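Local coordinates for DUF3298 domain-containing protein (Pseudomonas aeruginosa, PDB 4E72) that is of unknown function but, as a DUF3298 family member with a lipoprotein-type signal sequence, is probably exported and held at the cell envelope, at residues G82-Q88 with S104-G110; Q94-V99 with Y123-Q127; F145-E150 with F174-V180. One frame throughout, in Å; residues are numbered along the deposited sequence.

Contact 1 (G82-Q88 with S104-G110); sequences GWSSYLQ and SSYLFTG
This is an antiparallel strand pairing in the middle of the six-stranded mixed sheet, at the far end of the hairpin formed by strands 84-95 and 98-108. The axes of 84-88 and 104-108 come within 4.6 Å, and their N-to-C directions differ by 176°. Ser-84, Tyr-86 and Gln-88 face Phe-108, Tyr-106 and Ser-104 as hydrogen-bonded pairs; Ser-85/Leu-107 and Leu-87/Ser-105 are the non-hydrogen-bonded pairs between them. Each hydrogen-bonded pair closes a ring of two bonds: Ser-84 N to Phe-108 O 3.1 Å and Phe-108 N to Ser-84 O 2.9 Å; Tyr-86 N to Tyr-106 O 2.8 Å and Tyr-106 N to Tyr-86 O 2.9 Å; Gln-88 N to Ser-104 O 2.7 Å and Ser-104 N to Gln-88 O 2.8 Å. On the face with the tyrosines, Tyr-86 (chi1 m) and Tyr-106 (chi1 t) meet obliquely, CD1 of the first 3.6 Å from CD2 of the second. A water joins Gln-88 NE2 and Ser-104 OG, 2.7 Å from each. Beyond the ladder, Trp-83 (chi1 m) lays its five-membered ring over Thr-109, whose CA sits 3.4 Å from the ring centroid in a CH-pi contact. The other face, with Ser-85, Leu-87 and Leu-107, is covered by helix 68-78, where Ser-85 OG bonds to Tyr-71. Backbone bonding thus fixes the register, while one face is committed to helix packing and the other carries mixed aromatic and polar groups.

Contact 2 (Q94-V99 with Y123-Q127); sequences QHDGLV and YDRRQ
Arg-125 lays its aliphatic stem against Val-99, CD to CG2 3.7 Å, and reaches back over the turn. That turn, type I' from His-95 to Leu-98, links strands 84-95 and 98-108; Asp-96 and Gly-97 both have positive phi, and Leu-98 N bonds to His-95 O at 2.8 Å. Across to strand 115-124, Val-99 and Tyr-123 form an antiparallel hydrogen-bonded pair (Val-99 N to Tyr-123 O 2.8 Å, Tyr-123 N to Val-99 O 3.0 Å), and Leu-98 with Asp-124 a non-hydrogen-bonded one. Arg-125 N to Gly-97 O, 2.9 Å, adds a last rung as residues 125-127 adopt helical angles. There Asp-124 OD2 takes Gln-127 NE2 at 2.6 Å. A water bridges Arg-125 NH1 (2.7 Å), Gln-94 OE1 (2.9 Å) and Leu-98 O (3.2 Å). The N-terminal segment meets the same polar groups: Gly-4 and Asp-7 accept from Arg-125, and Leu-9 N bonds to Gln-94. Main-chain bonds therefore close the sheet's end, with the arginine charge spent on carbonyls and water.

Contact 3 (F145-E150 with F174-V180); sequences FWKQAE and FQRTPHV
Trp-146 is the main bump here, projecting from helix 142-159 into a hollow lined by the extended chain 174-180. With chi1 m, its indole lies flat under the Arg-176 guanidinium, centres 4.1 Å apart and planes at 10°, a cation-pi stack; Arg-176 CG covers the six-membered ring at 3.7 Å from its centroid. The indole edge fits against the backbone beyond, Trp-146 CH2 lying 3.3 Å from Thr-177 O. In return Phe-174, chi1 t, sets its ring against the next helical turn: CZ is 3.5 Å from Ala-149 CB, CD2 is 3.4 Å from Glu-150 CG, and Glu-150 CA sits over the ring face. Deeper in, Phe-145 CZ meets Val-180 CG1 at 4.0 Å, on strand 179-181, which pairs with strand 187-190. Leu-189 of that neighbouring strand touches Phe-145, Trp-146, Ala-149 and Val-180, completing the floor of a helix-on-sheet core within the DUF3298 region. No hydrogen bond crosses between the segments, so shape and apolar burial hold them together, with a cationic lid on the tryptophan.

How the contacts relate
Contacts 1 and 2 belong to one six-stranded sheet and interlock along the chain: both draw on strands 84-95 and 98-108, and contact 2 adds strand 115-124. They nevertheless sit towards opposite ends of these long strands, with centres 30 Å apart and on opposite sides of the chain's centre. Contact 3 comes later in sequence, where helix 142-159 packs on the separate three-stranded antiparallel sheet; its centre is 27 Å from that of contact 1 and 23 Å from that of contact 2. None touches another, though nearest atoms of contacts 2 and 3 come within about 8 Å. Near there, His-95 bonds to Leu-182 and Val-180 to Asn-122, tying the two sheets together.

Contact 1 (G82-Q88 with S104-G110)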
loop_
_atom_site.group_PDB
_atom_site.type_symbol
_atom_site.label_atom_id
_atom_site.label_comp_id
_atom_site.label_asym_id
_atom_site.label_seq_id
_atom_site.Cartn_x
_atom_site.Cartn_y
_atom_site.Cartn_z
ATOM N N GLY A 82 -1.825 -17.867 19.734
ATOM C CA GLY A 82 -1.995 -18.015 18.295
ATOM C C GLY A 82 -1.986 -16.730 17.494
ATOM O O GLY A 82 -2.059 -16.776 16.262
ATOM N N TRP A 83 -1.942 -15.573 18.180
ATOM C CA TRP A 83 -1.965 -14.264 17.514
ATOM C C TRP A 83 -0.657 -13.984 16.805
ATOM O O TRP A 83 0.407 -14.418 17.239
ATOM C CB TRP A 83 -2.265 -13.143 18.516
ATOM C CG TRP A 83 -3.677 -13.090 19.031
ATOM C CD1 TRP A 83 -4.587 -14.109 19.074
ATOM C CD2 TRP A 83 -4.298 -11.970 19.667
ATOM N NE1 TRP A 83 -5.756 -13.673 19.657
ATOM C CE2 TRP A 83 -5.601 -12.368 20.045
ATOM C CE3 TRP A 83 -3.896 -10.634 19.908
ATOM C CZ2 TRP A 83 -6.500 -11.493 20.664
ATOM C CZ3 TRP A 83 -4.795 -9.763 20.511
ATOM C CH2 TRP A 83 -6.071 -10.198 20.901
ATOM N N SER A 84 -0.739 -13.231 15.730
ATOM C CA SER A 84 0.424 -12.822 14.943
ATOM C C SER A 84 0.159 -11.506 14.256
ATOM O O SER A 84 -0.995 -11.160 13.948
ATOM C CB SER A 84 0.815 -13.881 13.914
ATOM O OG SER A 84 -0.254 -14.145 13.021
ATOM N N SER A 85 1.248 -10.783 14.009
ATOM C CA SER A 85 1.225 -9.500 13.343
ATOM C C SER A 85 2.434 -9.421 12.401
ATOM O O SER A 85 3.568 -9.697 12.818
ATOM C CB SER A 85 1.211 -8.367 14.375
ATOM O OG SER A 85 1.380 -7.101 13.764
ATOM N N TYR A 86 2.164 -9.096 11.111
ATOM C CA TYR A 86 3.143 -8.961 10.028
ATOM C C TYR A 86 3.047 -7.580 9.455
ATOM O O TYR A 86 1.950 -7.137 9.132
ATOM C CB TYR A 86 2.904 -9.989 8.886
ATOM C CG TYR A 86 3.102 -11.442 9.251
ATOM C CD1 TYR A 86 2.105 -12.157 9.908
ATOM C CD2 TYR A 86 4.245 -12.129 8.861
ATOM C CE1 TYR A 86 2.277 -13.504 10.245
ATOM C CE2 TYR A 86 4.428 -13.478 9.184
ATOM C CZ TYR A 86 3.436 -14.162 9.871
ATOM O OH TYR A 86 3.603 -15.490 10.184
ATOM N N LEU A 87 4.187 -6.911 9.306
ATOM C CA LEU A 87 4.295 -5.583 8.701
ATOM C C LEU A 87 5.436 -5.589 7.712
ATOM O O LEU A 87 6.543 -6.080 8.023
ATOM C CB LEU A 87 4.523 -4.476 9.749
ATOM C CG LEU A 87 3.367 -4.118 10.687
ATOM C CD1 LEU A 87 3.888 -3.229 11.798
ATOM C CD2 LEU A 87 2.235 -3.412 9.953
ATOM N N GLN A 88 5.179 -5.069 6.517
ATOM C CA GLN A 88 6.211 -5.078 5.491
ATOM C C GLN A 88 6.161 -3.834 4.606
ATOM O O GLN A 88 5.090 -3.396 4.152
ATOM C CB GLN A 88 6.107 -6.355 4.630
ATOM C CG GLN A 88 7.199 -6.446 3.575
ATOM C CD GLN A 88 6.838 -7.424 2.510
ATOM O OE1 GLN A 88 7.068 -8.621 2.644
ATOM N NE2 GLN A 88 6.272 -6.927 1.422
ATOM N N SER A 104 2.497 -3.700 3.279
ATOM C CA SER A 104 1.700 -4.904 3.566
ATOM C C SER A 104 1.617 -5.124 5.039
ATOM O O SER A 104 2.607 -4.960 5.758
ATOM C CB SER A 104 2.321 -6.160 2.946
ATOM O OG SER A 104 2.579 -6.015 1.565
ATOM N N SER A 105 0.463 -5.580 5.474
ATOM C CA SER A 105 0.216 -5.956 6.852
ATOM C C SER A 105 -0.671 -7.187 6.873
ATOM O O SER A 105 -1.464 -7.408 5.947
ATOM C CB SER A 105 -0.416 -4.806 7.635
ATOM O OG SER A 105 -1.689 -4.464 7.119
ATOM N N TYR A 106 -0.526 -7.978 7.931
ATOM C CA TYR A 106 -1.342 -9.140 8.203
ATOM C C TYR A 106 -1.510 -9.273 9.723
ATOM O O TYR A 106 -0.539 -9.489 10.442
ATOM C CB TYR A 106 -0.778 -10.417 7.560
ATOM C CG TYR A 106 -1.655 -11.616 7.838
ATOM C CD1 TYR A 106 -2.805 -11.851 7.093
ATOM C CD2 TYR A 106 -1.377 -12.477 8.898
ATOM C CE1 TYR A 106 -3.641 -12.933 7.376
ATOM C CE2 TYR A 106 -2.219 -13.542 9.205
ATOM C CZ TYR A 106 -3.343 -13.772 8.436
ATOM O OH TYR A 106 -4.140 -14.848 8.728
ATOM N N LEU A 107 -2.751 -9.136 10.200
ATOM C CA LEU A 107 -3.063 -9.239 11.618
ATOM C C LEU A 107 -4.027 -10.425 11.912
ATOM O O LEU A 107 -5.095 -10.521 11.319
ATOM C CB LEU A 107 -3.654 -7.899 12.137
ATOM C CG LEU A 107 -4.061 -7.855 13.632
ATOM C CD1 LEU A 107 -2.845 -8.003 14.550
ATOM C CD2 LEU A 107 -4.782 -6.549 13.971
ATOM N N PHE A 108 -3.634 -11.318 12.811
ATOM C CA PHE A 108 -4.496 -12.430 13.214
ATOM C C PHE A 108 -4.707 -12.382 14.737
ATOM O O PHE A 108 -3.739 -12.456 15.487
ATOM C CB PHE A 108 -3.954 -13.791 12.740
ATOM C CG PHE A 108 -4.862 -14.920 13.178
ATOM C CD1 PHE A 108 -6.072 -15.158 12.522
ATOM C CD2 PHE A 108 -4.561 -15.678 14.306
ATOM C CE1 PHE A 108 -6.944 -16.163 12.967
ATOM C CE2 PHE A 108 -5.436 -16.680 14.750
ATOM C CZ PHE A 108 -6.611 -16.925 14.067
ATOM N N THR A 109 -5.972 -12.203 15.187
ATOM C CA THR A 109 -6.289 -12.087 16.612
ATOM C C THR A 109 -7.349 -13.127 17.034
ATOM O O THR A 109 -8.314 -12.796 17.731
ATOM C CB THR A 109 -6.692 -10.634 17.015
ATOM O OG1 THR A 109 -7.883 -10.232 16.333
ATOM C CG2 THR A 109 -5.571 -9.599 16.797
ATOM N N GLY A 110 -7.112 -14.388 16.675
ATOM C CA GLY A 110 -7.981 -15.495 17.060
ATOM C C GLY A 110 -9.360 -15.553 16.428
ATOM O O GLY A 110 -10.218 -16.297 16.908
HETATM O O HOH W 1 4.821 -4.661 1.068
#

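Contact 2 (Q94-V99 with Y123-Q127)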
loop_
_atom_site.group_PDB
_atom_site.type_symbol
_atom_site.label_atom_id
_atom_site.label_comp_id
_atom_site.label_asym_id
_atom_site.label_seq_id
_atom_site.Cartn_x
_atom_site.Cartn_y
_atom_site.Cartn_z
ATOM N N GLN A 94 11.333 2.468 -8.661
ATOM C CA GLN A 94 12.122 3.698 -8.639
ATOM C C GLN A 94 12.258 4.162 -10.062
ATOM O O GLN A 94 12.767 3.401 -10.897
ATOM C CB GLN A 94 13.495 3.500 -7.985
ATOM C CG GLN A 94 13.383 3.367 -6.484
ATOM C CD GLN A 94 14.694 3.585 -5.810
ATOM O OE1 GLN A 94 15.209 4.695 -5.765
ATOM N NE2 GLN A 94 15.232 2.534 -5.232
ATOM N N HIS A 95 11.736 5.370 -10.361
ATOM C CA HIS A 95 11.806 5.972 -11.697
ATOM C C HIS A 95 11.579 7.464 -11.613
ATOM O O HIS A 95 10.752 7.927 -10.822
ATOM C CB HIS A 95 10.801 5.341 -12.698
ATOM C CG HIS A 95 9.357 5.627 -12.395
ATOM N ND1 HIS A 95 8.693 6.695 -12.986
ATOM C CD2 HIS A 95 8.502 4.985 -11.557
ATOM C CE1 HIS A 95 7.467 6.676 -12.487
ATOM N NE2 HIS A 95 7.301 5.663 -11.623
ATOM N N ASP A 96 12.329 8.202 -12.429
ATOM C CA ASP A 96 12.240 9.645 -12.671
ATOM C C ASP A 96 12.282 10.479 -11.374
ATOM O O ASP A 96 11.607 11.508 -11.275
ATOM C CB ASP A 96 10.944 9.927 -13.478
ATOM C CG ASP A 96 10.902 9.220 -14.839
ATOM O OD1 ASP A 96 11.809 9.462 -15.660
ATOM O OD2 ASP A 96 9.968 8.408 -15.066
ATOM N N GLY A 97 13.085 10.034 -10.406
ATOM C CA GLY A 97 13.213 10.698 -9.114
ATOM C C GLY A 97 12.136 10.333 -8.100
ATOM O O GLY A 97 12.120 10.889 -7.000
ATOM N N LEU A 98 11.223 9.414 -8.454
ATOM C CA LEU A 98 10.155 8.943 -7.566
ATOM C C LEU A 98 10.507 7.606 -6.919
ATOM O O LEU A 98 11.118 6.759 -7.569
ATOM C CB LEU A 98 8.809 8.778 -8.300
ATOM C CG LEU A 98 8.186 9.953 -9.071
ATOM C CD1 LEU A 98 6.790 9.575 -9.522
ATOM C CD2 LEU A 98 8.085 11.199 -8.229
ATOM N N VAL A 99 10.100 7.411 -5.646
ATOM C CA VAL A 99 10.274 6.126 -4.942
ATOM C C VAL A 99 8.875 5.623 -4.624
ATOM O O VAL A 99 8.135 6.323 -3.946
ATOM C CB VAL A 99 11.182 6.164 -3.674
ATOM C CG1 VAL A 99 11.498 4.747 -3.185
ATOM C CG2 VAL A 99 12.467 6.924 -3.935
ATOM N N TYR A 123 6.940 8.809 -2.898
ATOM C CA TYR A 123 7.908 9.796 -2.450
ATOM C C TYR A 123 8.647 10.449 -3.619
ATOM O O TYR A 123 9.357 9.768 -4.363
ATOM C CB TYR A 123 8.907 9.144 -1.484
ATOM C CG TYR A 123 9.811 10.155 -0.819
ATOM C CD1 TYR A 123 9.387 10.866 0.301
ATOM C CD2 TYR A 123 11.098 10.386 -1.294
ATOM C CE1 TYR A 123 10.211 11.810 0.912
ATOM C CE2 TYR A 123 11.929 11.341 -0.699
ATOM C CZ TYR A 123 11.477 12.051 0.402
ATOM O OH TYR A 123 12.293 12.953 1.031
ATOM N N ASP A 124 8.499 11.770 -3.766
ATOM C CA ASP A 124 9.196 12.552 -4.800
ATOM C C ASP A 124 10.515 13.094 -4.235
ATOM O O ASP A 124 10.515 13.865 -3.279
ATOM C CB ASP A 124 8.305 13.691 -5.311
ATOM C CG ASP A 124 8.864 14.527 -6.464
ATOM O OD1 ASP A 124 9.778 14.036 -7.188
ATOM O OD2 ASP A 124 8.356 15.633 -6.680
ATOM N N ARG A 125 11.632 12.643 -4.796
ATOM C CA ARG A 125 12.967 13.049 -4.346
ATOM C C ARG A 125 13.350 14.466 -4.809
ATOM O O ARG A 125 14.227 15.085 -4.199
ATOM C CB ARG A 125 14.029 12.054 -4.840
ATOM C CG ARG A 125 13.926 10.674 -4.224
ATOM C CD ARG A 125 14.672 9.681 -5.075
ATOM N NE ARG A 125 16.095 10.004 -5.159
ATOM C CZ ARG A 125 16.918 9.560 -6.102
ATOM N NH1 ARG A 125 16.469 8.768 -7.069
ATOM N NH2 ARG A 125 18.192 9.914 -6.096
ATOM N N ARG A 126 12.717 14.959 -5.894
ATOM C CA ARG A 126 12.952 16.290 -6.453
ATOM C C ARG A 126 12.440 17.348 -5.453
ATOM O O ARG A 126 13.108 18.356 -5.243
ATOM C CB ARG A 126 12.262 16.416 -7.832
ATOM C CG ARG A 126 12.664 17.638 -8.654
ATOM C CD ARG A 126 11.754 17.779 -9.863
ATOM N NE ARG A 126 12.051 18.973 -10.656
ATOM C CZ ARG A 126 11.238 19.488 -11.577
ATOM N NH1 ARG A 126 10.055 18.931 -11.818
ATOM N NH2 ARG A 126 11.595 20.574 -12.253
ATOM N N GLN A 127 11.292 17.070 -4.804
ATOM C CA GLN A 127 10.634 17.915 -3.798
ATOM C C GLN A 127 10.884 17.473 -2.330
ATOM O O GLN A 127 10.610 18.263 -1.425
ATOM C CB GLN A 127 9.112 17.919 -4.033
ATOM C CG GLN A 127 8.643 18.675 -5.269
ATOM C CD GLN A 127 7.145 18.547 -5.415
ATOM O OE1 GLN A 127 6.382 19.405 -4.959
ATOM N NE2 GLN A 127 6.685 17.444 -5.995
HETATM O O HOH W 2 14.324 7.077 -7.164
#

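Contact 3 (F145-E150 with F174-V180)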
loop_
_atom_site.group_PDB
_atom_site.type_symbol
_atom_site.label_atom_id
_atom_site.label_comp_id
_atom_site.label_asym_id
_atom_site.label_seq_id
_atom_site.Cartn_x
_atom_site.Cartn_y
_atom_site.Cartn_z
ATOM N N PHE A 145 -10.527 12.228 -12.595
ATOM C CA PHE A 145 -9.666 11.080 -12.267
ATOM C C PHE A 145 -10.500 9.822 -11.937
ATOM O O PHE A 145 -10.218 8.737 -12.463
ATOM C CB PHE A 145 -8.732 11.407 -11.094
ATOM C CG PHE A 145 -7.853 10.256 -10.645
ATOM C CD1 PHE A 145 -6.675 9.954 -11.322
ATOM C CD2 PHE A 145 -8.188 9.498 -9.520
ATOM C CE1 PHE A 145 -5.847 8.927 -10.886
ATOM C CE2 PHE A 145 -7.370 8.462 -9.096
ATOM C CZ PHE A 145 -6.209 8.171 -9.793
ATOM N N TRP A 146 -11.538 9.968 -11.102
ATOM C CA TRP A 146 -12.322 8.798 -10.720
ATOM C C TRP A 146 -13.204 8.334 -11.881
ATOM O O TRP A 146 -13.529 7.148 -11.930
ATOM C CB TRP A 146 -13.089 9.008 -9.408
ATOM C CG TRP A 146 -12.155 9.167 -8.240
ATOM C CD1 TRP A 146 -11.845 10.328 -7.596
ATOM C CD2 TRP A 146 -11.310 8.150 -7.663
ATOM N NE1 TRP A 146 -10.913 10.091 -6.613
ATOM C CE2 TRP A 146 -10.543 8.769 -6.654
ATOM C CE3 TRP A 146 -11.142 6.772 -7.889
ATOM C CZ2 TRP A 146 -9.630 8.057 -5.866
ATOM C CZ3 TRP A 146 -10.207 6.080 -7.144
ATOM C CH2 TRP A 146 -9.466 6.717 -6.138
ATOM N N LYS A 147 -13.484 9.219 -12.864
ATOM C CA LYS A 147 -14.205 8.834 -14.083
ATOM C C LYS A 147 -13.342 7.898 -14.913
ATOM O O LYS A 147 -13.874 6.928 -15.443
ATOM C CB LYS A 147 -14.633 10.053 -14.921
ATOM C CG LYS A 147 -15.764 10.860 -14.283
ATOM C CD LYS A 147 -17.158 10.277 -14.502
ATOM C CE LYS A 147 -18.243 11.220 -14.017
ATOM N NZ LYS A 147 -18.363 12.452 -14.858
ATOM N N GLN A 148 -12.005 8.141 -14.972
ATOM C CA GLN A 148 -11.037 7.278 -15.669
ATOM C C GLN A 148 -10.807 5.983 -14.901
ATOM O O GLN A 148 -10.555 4.943 -15.509
ATOM C CB GLN A 148 -9.694 7.995 -15.911
ATOM C CG GLN A 148 -9.802 9.258 -16.785
ATOM C CD GLN A 148 -10.567 9.030 -18.065
ATOM O OE1 GLN A 148 -10.184 8.208 -18.898
ATOM N NE2 GLN A 148 -11.696 9.714 -18.222
ATOM N N ALA A 149 -10.905 6.045 -13.569
ATOM C CA ALA A 149 -10.793 4.900 -12.659
ATOM C C ALA A 149 -11.954 3.939 -12.914
ATOM O O ALA A 149 -11.746 2.731 -12.912
ATOM C CB ALA A 149 -10.805 5.382 -11.215
ATOM N N GLU A 150 -13.176 4.498 -13.170
ATOM C CA GLU A 150 -14.405 3.761 -13.513
ATOM C C GLU A 150 -14.179 2.940 -14.807
ATOM O O GLU A 150 -14.615 1.797 -14.900
ATOM C CB GLU A 150 -15.582 4.740 -13.710
ATOM C CG GLU A 150 -16.250 5.226 -12.438
ATOM C CD GLU A 150 -17.082 6.499 -12.511
ATOM O OE1 GLU A 150 -18.017 6.565 -13.344
ATOM O OE2 GLU A 150 -16.840 7.406 -11.681
ATOM N N PHE A 174 -18.426 -0.205 -8.066
ATOM C CA PHE A 174 -17.162 0.501 -8.084
ATOM C C PHE A 174 -17.093 1.422 -6.842
ATOM O O PHE A 174 -18.115 1.958 -6.388
ATOM C CB PHE A 174 -16.992 1.275 -9.399
ATOM C CG PHE A 174 -15.661 1.987 -9.498
ATOM C CD1 PHE A 174 -14.465 1.284 -9.380
ATOM C CD2 PHE A 174 -15.603 3.369 -9.630
ATOM C CE1 PHE A 174 -13.239 1.946 -9.444
ATOM C CE2 PHE A 174 -14.371 4.030 -9.677
ATOM C CZ PHE A 174 -13.200 3.313 -9.610
ATOM N N GLN A 175 -15.900 1.541 -6.280
ATOM C CA GLN A 175 -15.610 2.313 -5.072
ATOM C C GLN A 175 -14.299 3.037 -5.254
ATOM O O GLN A 175 -13.472 2.576 -6.039
ATOM C CB GLN A 175 -15.500 1.328 -3.874
ATOM C CG GLN A 175 -15.870 1.910 -2.518
ATOM C CD GLN A 175 -15.380 1.076 -1.356
ATOM O OE1 GLN A 175 -15.618 -0.136 -1.270
ATOM N NE2 GLN A 175 -14.726 1.723 -0.402
ATOM N N ARG A 176 -14.069 4.131 -4.517
ATOM C CA ARG A 176 -12.768 4.794 -4.580
ATOM C C ARG A 176 -11.791 3.996 -3.720
ATOM O O ARG A 176 -12.207 3.154 -2.920
ATOM C CB ARG A 176 -12.837 6.250 -4.070
ATOM C CG ARG A 176 -13.573 7.250 -4.966
ATOM C CD ARG A 176 -13.544 8.604 -4.282
ATOM N NE ARG A 176 -14.279 9.630 -5.016
ATOM C CZ ARG A 176 -14.147 10.935 -4.801
ATOM N NH1 ARG A 176 -13.321 11.380 -3.858
ATOM N NH2 ARG A 176 -14.829 11.806 -5.533
ATOM N N THR A 177 -10.508 4.301 -3.829
ATOM C CA THR A 177 -9.498 3.675 -2.994
ATOM C C THR A 177 -8.516 4.742 -2.525
ATOM O O THR A 177 -8.217 5.624 -3.310
ATOM C CB THR A 177 -8.788 2.486 -3.715
ATOM O OG1 THR A 177 -7.863 1.890 -2.795
ATOM C CG2 THR A 177 -8.058 2.894 -5.024
ATOM N N PRO A 178 -8.002 4.704 -1.271
ATOM C CA PRO A 178 -6.954 5.668 -0.887
ATOM C C PRO A 178 -5.568 5.313 -1.473
ATOM O O PRO A 178 -4.672 6.149 -1.381
ATOM C CB PRO A 178 -6.908 5.573 0.647
ATOM C CG PRO A 178 -7.712 4.418 1.020
ATOM C CD PRO A 178 -8.268 3.739 -0.181
ATOM N N HIS A 179 -5.378 4.100 -2.063
ATOM C CA HIS A 179 -4.065 3.585 -2.520
ATOM C C HIS A 179 -3.870 3.715 -4.015
ATOM O O HIS A 179 -4.329 2.887 -4.808
ATOM C CB HIS A 179 -3.869 2.110 -2.097
ATOM C CG HIS A 179 -4.471 1.755 -0.760
ATOM N ND1 HIS A 179 -4.126 2.448 0.401
ATOM C CD2 HIS A 179 -5.317 0.752 -0.438
ATOM C CE1 HIS A 179 -4.796 1.868 1.378
ATOM N NE2 HIS A 179 -5.491 0.809 0.937
ATOM N N VAL A 180 -3.140 4.760 -4.389
ATOM C CA VAL A 180 -2.858 5.141 -5.761
ATOM C C VAL A 180 -1.363 5.223 -5.906
ATOM O O VAL A 180 -0.741 5.955 -5.148
ATOM C CB VAL A 180 -3.542 6.506 -6.107
ATOM C CG1 VAL A 180 -3.154 7.006 -7.513
ATOM C CG2 VAL A 180 -5.060 6.437 -5.964
#